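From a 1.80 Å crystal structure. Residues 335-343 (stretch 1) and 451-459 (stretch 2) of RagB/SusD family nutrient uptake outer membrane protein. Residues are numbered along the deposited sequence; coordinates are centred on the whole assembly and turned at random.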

ATOM      1  N   ASN A 335      -0.294  16.847  20.704  1.00 29.08           N
ATOM      2  CA  ASN A 335      -0.812  15.665  21.448  1.00 31.26           C
ATOM      3  C   ASN A 335      -1.404  14.628  20.474  1.00 25.09           C
ATOM      4  O   ASN A 335      -1.996  13.652  20.969  1.00 21.78           O
ATOM      5  CB  ASN A 335      -1.866  16.088  22.461  1.00 39.37           C
ATOM      6  CG  ASN A 335      -3.008  16.769  21.753  1.00 40.93           C
ATOM      7  OD1 ASN A 335      -2.769  17.598  20.880  1.00 50.54           O
ATOM      8  ND2 ASN A 335      -4.221  16.410  22.097  1.00 47.25           N
ATOM      9  N   ASP A 336      -1.259  14.818  19.158  1.00 20.32           N
ATOM     10  CA  ASP A 336      -1.592  13.768  18.173  1.00 19.97           C
ATOM     11  C   ASP A 336      -0.448  12.740  18.219  1.00 18.85           C
ATOM     12  O   ASP A 336       0.721  13.082  17.766  1.00 19.12           O
ATOM     13  CB  ASP A 336      -1.834  14.361  16.789  1.00 18.48           C
ATOM     14  CG  ASP A 336      -2.522  13.422  15.825  1.00 17.26           C
ATOM     15  OD1 ASP A 336      -2.220  12.169  15.892  1.00 17.52           O
ATOM     16  OD2 ASP A 336      -3.366  13.916  15.022  1.00 18.00           O
ATOM     17  N   THR A 337      -0.726  11.538  18.719  1.00 16.72           N
ATOM     18  CA  THR A 337       0.303  10.463  18.850  1.00 18.43           C
ATOM     19  C   THR A 337       0.827  10.068  17.451  1.00 17.24           C
ATOM     20  O   THR A 337       1.911   9.435  17.363  1.00 16.96           O
ATOM     21  CB  THR A 337      -0.229   9.234  19.598  1.00 19.65           C
ATOM     22  OG1 THR A 337      -1.340   8.704  18.851  1.00 18.19           O
ATOM     23  CG2 THR A 337      -0.591   9.577  21.032  1.00 20.45           C
ATOM     24  N   ARG A 338       0.036  10.322  16.414  1.00 16.38           N
ATOM     25  CA  ARG A 338       0.427   9.971  15.020  1.00 18.24           C
ATOM     26  C   ARG A 338       1.628  10.803  14.568  1.00 19.47           C
ATOM     27  O   ARG A 338       2.314  10.380  13.619  1.00 18.46           O
ATOM     28  CB  ARG A 338      -0.739  10.118  14.062  1.00 16.28           C
ATOM     29  CG  ARG A 338      -1.900   9.224  14.442  1.00 17.54           C
ATOM     30  CD  ARG A 338      -3.073   9.451  13.543  1.00 17.12           C
ATOM     31  NE  ARG A 338      -3.711  10.751  13.834  1.00 16.72           N
ATOM     32  CZ  ARG A 338      -4.960  11.076  13.507  1.00 19.03           C
ATOM     33  NH1 ARG A 338      -5.745  10.226  12.852  1.00 18.15           N
ATOM     34  NH2 ARG A 338      -5.426  12.271  13.874  1.00 18.99           N
ATOM     35  N   ARG A 339       1.861  11.971  15.156  1.00 18.90           N
ATOM     36  CA  ARG A 339       2.924  12.860  14.664  1.00 20.13           C
ATOM     37  C   ARG A 339       4.249  12.110  14.837  1.00 20.26           C
ATOM     38  O   ARG A 339       4.983  11.970  13.848  1.00 19.63           O
ATOM     39  CB  ARG A 339       2.995  14.183  15.421  1.00 20.42           C
ATOM     40  CG  ARG A 339       4.041  15.121  14.850  1.00 21.59           C
ATOM     41  CD  ARG A 339       4.043  16.461  15.562  1.00 23.10           C
ATOM     42  NE  ARG A 339       4.692  16.279  16.862  1.00 24.51           N
ATOM     43  CZ  ARG A 339       4.856  17.246  17.744  1.00 31.09           C
ATOM     44  NH1 ARG A 339       4.433  18.459  17.453  1.00 30.25           N
ATOM     45  NH2 ARG A 339       5.468  17.012  18.897  1.00 34.06           N
ATOM     46  N   ASN A 340       4.581  11.672  16.051  1.00 18.29           N
ATOM     47  CA  ASN A 340       5.885  10.994  16.263  1.00 20.31           C
ATOM     48  C   ASN A 340       5.879   9.567  15.710  1.00 17.54           C
ATOM     49  O   ASN A 340       6.987   9.096  15.312  1.00 18.31           O
ATOM     50  CB  ASN A 340       6.356  11.109  17.713  1.00 22.15           C
ATOM     51  CG  ASN A 340       6.562  12.554  18.110  1.00 25.50           C
ATOM     52  OD1 ASN A 340       6.398  13.472  17.303  1.00 26.39           O
ATOM     53  ND2 ASN A 340       6.837  12.767  19.383  1.00 28.46           N
ATOM     54  N   ALA A 341       4.709   8.934  15.559  1.00 16.57           N
ATOM     55  CA  ALA A 341       4.636   7.569  15.014  1.00 15.27           C
ATOM     56  C   ALA A 341       4.845   7.621  13.493  1.00 13.68           C
ATOM     57  O   ALA A 341       5.115   6.564  12.896  1.00 14.14           O
ATOM     58  CB  ALA A 341       3.321   6.931  15.310  1.00 15.31           C
ATOM     59  N   THR A 342       4.615   8.792  12.908  1.00 14.33           N
ATOM     60  CA  THR A 342       4.755   9.029  11.441  1.00 14.67           C
ATOM     61  C   THR A 342       6.134   9.613  11.156  1.00 15.22           C
ATOM     62  O   THR A 342       6.769   9.196  10.139  1.00 16.95           O
ATOM     63  CB  THR A 342       3.644   9.937  10.897  1.00 14.55           C
ATOM     64  OG1 THR A 342       2.391   9.279  11.128  1.00 14.50           O
ATOM     65  CG2 THR A 342       3.827  10.282   9.438  1.00 13.53           C
ATOM     66  N   CYS A 343       6.556  10.603  11.933  1.00 14.49           N
ATOM     67  CA  CYS A 343       7.714  11.485  11.610  1.00 14.99           C
ATOM     68  C   CYS A 343       8.796  11.247  12.664  1.00 16.47           C
ATOM     69  O   CYS A 343       8.637  11.701  13.780  1.00 18.38           O
ATOM     70  CB  CYS A 343       7.298  12.950  11.637  1.00 15.64           C
ATOM     71  SG  CYS A 343       5.793  13.361  10.734  1.00 18.24           S
ATOM     72  N   GLU A 451      -9.467  14.838   5.603  1.00 19.42           N
ATOM     73  CA  GLU A 451      -8.274  15.283   6.363  1.00 20.03           C
ATOM     74  C   GLU A 451      -7.909  14.250   7.453  1.00 19.44           C
ATOM     75  O   GLU A 451      -6.696  14.123   7.757  1.00 17.69           O
ATOM     76  CB  GLU A 451      -8.438  16.711   6.843  1.00 21.36           C
ATOM     77  CG  GLU A 451      -7.207  17.224   7.569  1.00 21.50           C
ATOM     78  CD  GLU A 451      -5.906  17.340   6.780  1.00 24.66           C
ATOM     79  OE1 GLU A 451      -5.847  17.064   5.542  1.00 22.02           O
ATOM     80  OE2 GLU A 451      -4.924  17.757   7.418  1.00 29.84           O
ATOM     81  N   GLU A 452      -8.872  13.546   8.047  1.00 19.79           N
ATOM     82  CA  GLU A 452      -8.541  12.525   9.070  1.00 18.87           C
ATOM     83  C   GLU A 452      -7.793  11.383   8.377  1.00 17.97           C
ATOM     84  O   GLU A 452      -6.825  10.911   8.941  1.00 16.69           O
ATOM     85  CB  GLU A 452      -9.768  11.992   9.799  1.00 20.34           C
ATOM     86  CG  GLU A 452      -9.431  11.229  11.063  1.00 20.62           C
ATOM     87  CD  GLU A 452      -8.937  12.105  12.197  1.00 22.06           C
ATOM     88  OE1 GLU A 452      -9.322  13.319  12.224  1.00 22.09           O
ATOM     89  OE2 GLU A 452      -8.099  11.610  12.982  1.00 21.73           O
ATOM     90  N   ARG A 453      -8.198  10.986   7.169  1.00 17.73           N
ATOM     91  CA  ARG A 453      -7.453   9.994   6.371  1.00 17.92           C
ATOM     92  C   ARG A 453      -6.014  10.474   6.183  1.00 18.08           C
ATOM     93  O   ARG A 453      -5.076   9.670   6.289  1.00 17.74           O
ATOM     94  CB  ARG A 453      -8.124   9.740   5.025  1.00 18.92           C
ATOM     95  CG  ARG A 453      -9.513   9.151   5.104  1.00 17.90           C
ATOM     96  CD  ARG A 453     -10.140   9.008   3.722  1.00 19.61           C
ATOM     97  NE  ARG A 453      -9.488   7.937   2.976  1.00 20.66           N
ATOM     98  CZ  ARG A 453      -9.782   6.642   3.018  1.00 20.28           C
ATOM     99  NH1 ARG A 453     -10.856   6.166   3.649  1.00 19.74           N
ATOM    100  NH2 ARG A 453      -9.009   5.819   2.342  1.00 22.98           N
ATOM    101  N   HIS A 454      -5.849  11.752   5.836  1.00 18.30           N
ATOM    102  CA  HIS A 454      -4.552  12.387   5.552  1.00 17.66           C
ATOM    103  C   HIS A 454      -3.641  12.219   6.787  1.00 16.75           C
ATOM    104  O   HIS A 454      -2.477  11.873   6.624  1.00 16.21           O
ATOM    105  CB  HIS A 454      -4.793  13.864   5.185  1.00 18.12           C
ATOM    106  CG  HIS A 454      -3.570  14.552   4.699  1.00 18.41           C
ATOM    107  ND1 HIS A 454      -3.484  15.926   4.626  1.00 19.35           N
ATOM    108  CD2 HIS A 454      -2.401  14.059   4.243  1.00 19.55           C
ATOM    109  CE1 HIS A 454      -2.313  16.258   4.128  1.00 20.80           C
ATOM    110  NE2 HIS A 454      -1.604  15.125   3.905  1.00 19.75           N
ATOM    111  N   LEU A 455      -4.184  12.498   7.967  1.00 15.98           N
ATOM    112  CA  LEU A 455      -3.449  12.406   9.257  1.00 17.70           C
ATOM    113  C   LEU A 455      -3.135  10.927   9.566  1.00 15.83           C
ATOM    114  O   LEU A 455      -2.061  10.665  10.118  1.00 15.98           O
ATOM    115  CB  LEU A 455      -4.343  13.009  10.352  1.00 17.83           C
ATOM    116  CG  LEU A 455      -4.585  14.523  10.289  1.00 19.07           C
ATOM    117  CD1 LEU A 455      -5.574  14.954  11.366  1.00 19.95           C
ATOM    118  CD2 LEU A 455      -3.298  15.303  10.488  1.00 19.31           C
ATOM    119  N   GLU A 456      -4.042  10.020   9.195  1.00 15.56           N
ATOM    120  CA  GLU A 456      -4.059   8.596   9.620  1.00 14.87           C
ATOM    121  C   GLU A 456      -3.091   7.716   8.801  1.00 15.59           C
ATOM    122  O   GLU A 456      -2.526   6.758   9.366  1.00 15.78           O
ATOM    123  CB  GLU A 456      -5.498   8.081   9.508  1.00 14.99           C
ATOM    124  CG  GLU A 456      -5.692   6.682  10.020  1.00 15.06           C
ATOM    125  CD  GLU A 456      -5.481   6.416  11.499  1.00 14.81           C
ATOM    126  OE1 GLU A 456      -5.416   7.388  12.292  1.00 17.01           O
ATOM    127  OE2 GLU A 456      -5.352   5.204  11.850  1.00 15.52           O
ATOM    128  N   PHE A 457      -2.914   7.987   7.517  1.00 14.58           N
ATOM    129  CA  PHE A 457      -2.315   7.028   6.559  1.00 15.44           C
ATOM    130  C   PHE A 457      -1.091   7.576   5.823  1.00 14.70           C
ATOM    131  O   PHE A 457      -0.805   7.092   4.754  1.00 15.12           O
ATOM    132  CB  PHE A 457      -3.376   6.604   5.527  1.00 16.83           C
ATOM    133  CG  PHE A 457      -4.612   5.959   6.105  1.00 17.14           C
ATOM    134  CD1 PHE A 457      -4.505   4.788   6.836  1.00 16.85           C
ATOM    135  CD2 PHE A 457      -5.862   6.552   5.963  1.00 18.90           C
ATOM    136  CE1 PHE A 457      -5.627   4.198   7.386  1.00 17.37           C
ATOM    137  CE2 PHE A 457      -6.993   5.956   6.512  1.00 19.01           C
ATOM    138  CZ  PHE A 457      -6.866   4.782   7.224  1.00 18.14           C
ATOM    139  N   VAL A 458      -0.321   8.466   6.393  1.00 14.67           N
ATOM    140  CA  VAL A 458       0.914   8.941   5.717  1.00 14.13           C
ATOM    141  C   VAL A 458       1.764   7.713   5.392  1.00 14.31           C
ATOM    142  O   VAL A 458       2.033   6.903   6.279  1.00 15.36           O
ATOM    143  CB  VAL A 458       1.711   9.941   6.554  1.00 13.84           C
ATOM    144  CG1 VAL A 458       3.092  10.194   5.951  1.00 13.49           C
ATOM    145  CG2 VAL A 458       0.940  11.253   6.796  1.00 14.80           C
ATOM    146  N   GLY A 459       2.216   7.584   4.144  1.00 14.36           N
ATOM    147  CA  GLY A 459       3.192   6.548   3.779  1.00 14.75           C
ATOM    148  C   GLY A 459       2.563   5.184   3.582  1.00 14.39           C
ATOM    149  O   GLY A 459       3.305   4.229   3.406  1.00 16.17           O
TER
HETATM  150  O   HOH W   1       0.020   9.002   9.486  1.00 14.80           O

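The contact is small, 291 Å² summed over both sides, and it is organised around one buried arginine. Arg338, in the first turn of its helix, points toward the other stretch and spends every guanidinium N-H on a carboxylate. Asp336 takes the near side: Arg338 NE donates to Asp336 OD1 at 2.9 Å and Arg338 NH2 to Asp336 OD2 at 2.9 Å, a two-pronged pairing along one edge of the group. The far side crosses to the second helix, where Glu452 OE2 accepts from Arg338 NH1 at 2.7 Å and from Arg338 NH2 at 2.9 Å, and Glu456 OE1 from Arg338 NH1 at 2.9 Å.

Asp336 does double duty. At the N-cap position, Asp336 OD1 also accepts from Arg338 N at 3.0 Å, so one carboxylate both caps the helix and holds the arginine. Glu452 and Glu456 stand one helical turn apart, and neither CA-to-CB bond points toward the partner; t, p rotamers nevertheless bring both side-chain ends to the guanidinium edge. Their remaining oxygens, Glu452 OE1 and Glu456 OE2, are hydrogen-bonded elsewhere in the structure. Between them in sequence, Leu455 points toward the first stretch and lays its CB over one guanidinium face, a surface that needs no hydrogen-bonding partner, while Leu455 CD1 lies 3.7 Å from Arg338 NH2.

One helical turn beyond Arg338, the contact becomes both apolar and water-mediated. Thr342 CG2 packs against Val458 CG1 at 3.6 Å. Thr342 OG1 donates to Arg338 O at 2.7 Å and accepts from a water at 2.9 Å. That water also donates to Leu455 O at 2.7 Å and accepts from Val458 N at 3.2 Å, satisfying backbone groups around the end of the second helix. Threonine suits this place because it offers a methyl for packing and a hydroxyl for the bridge.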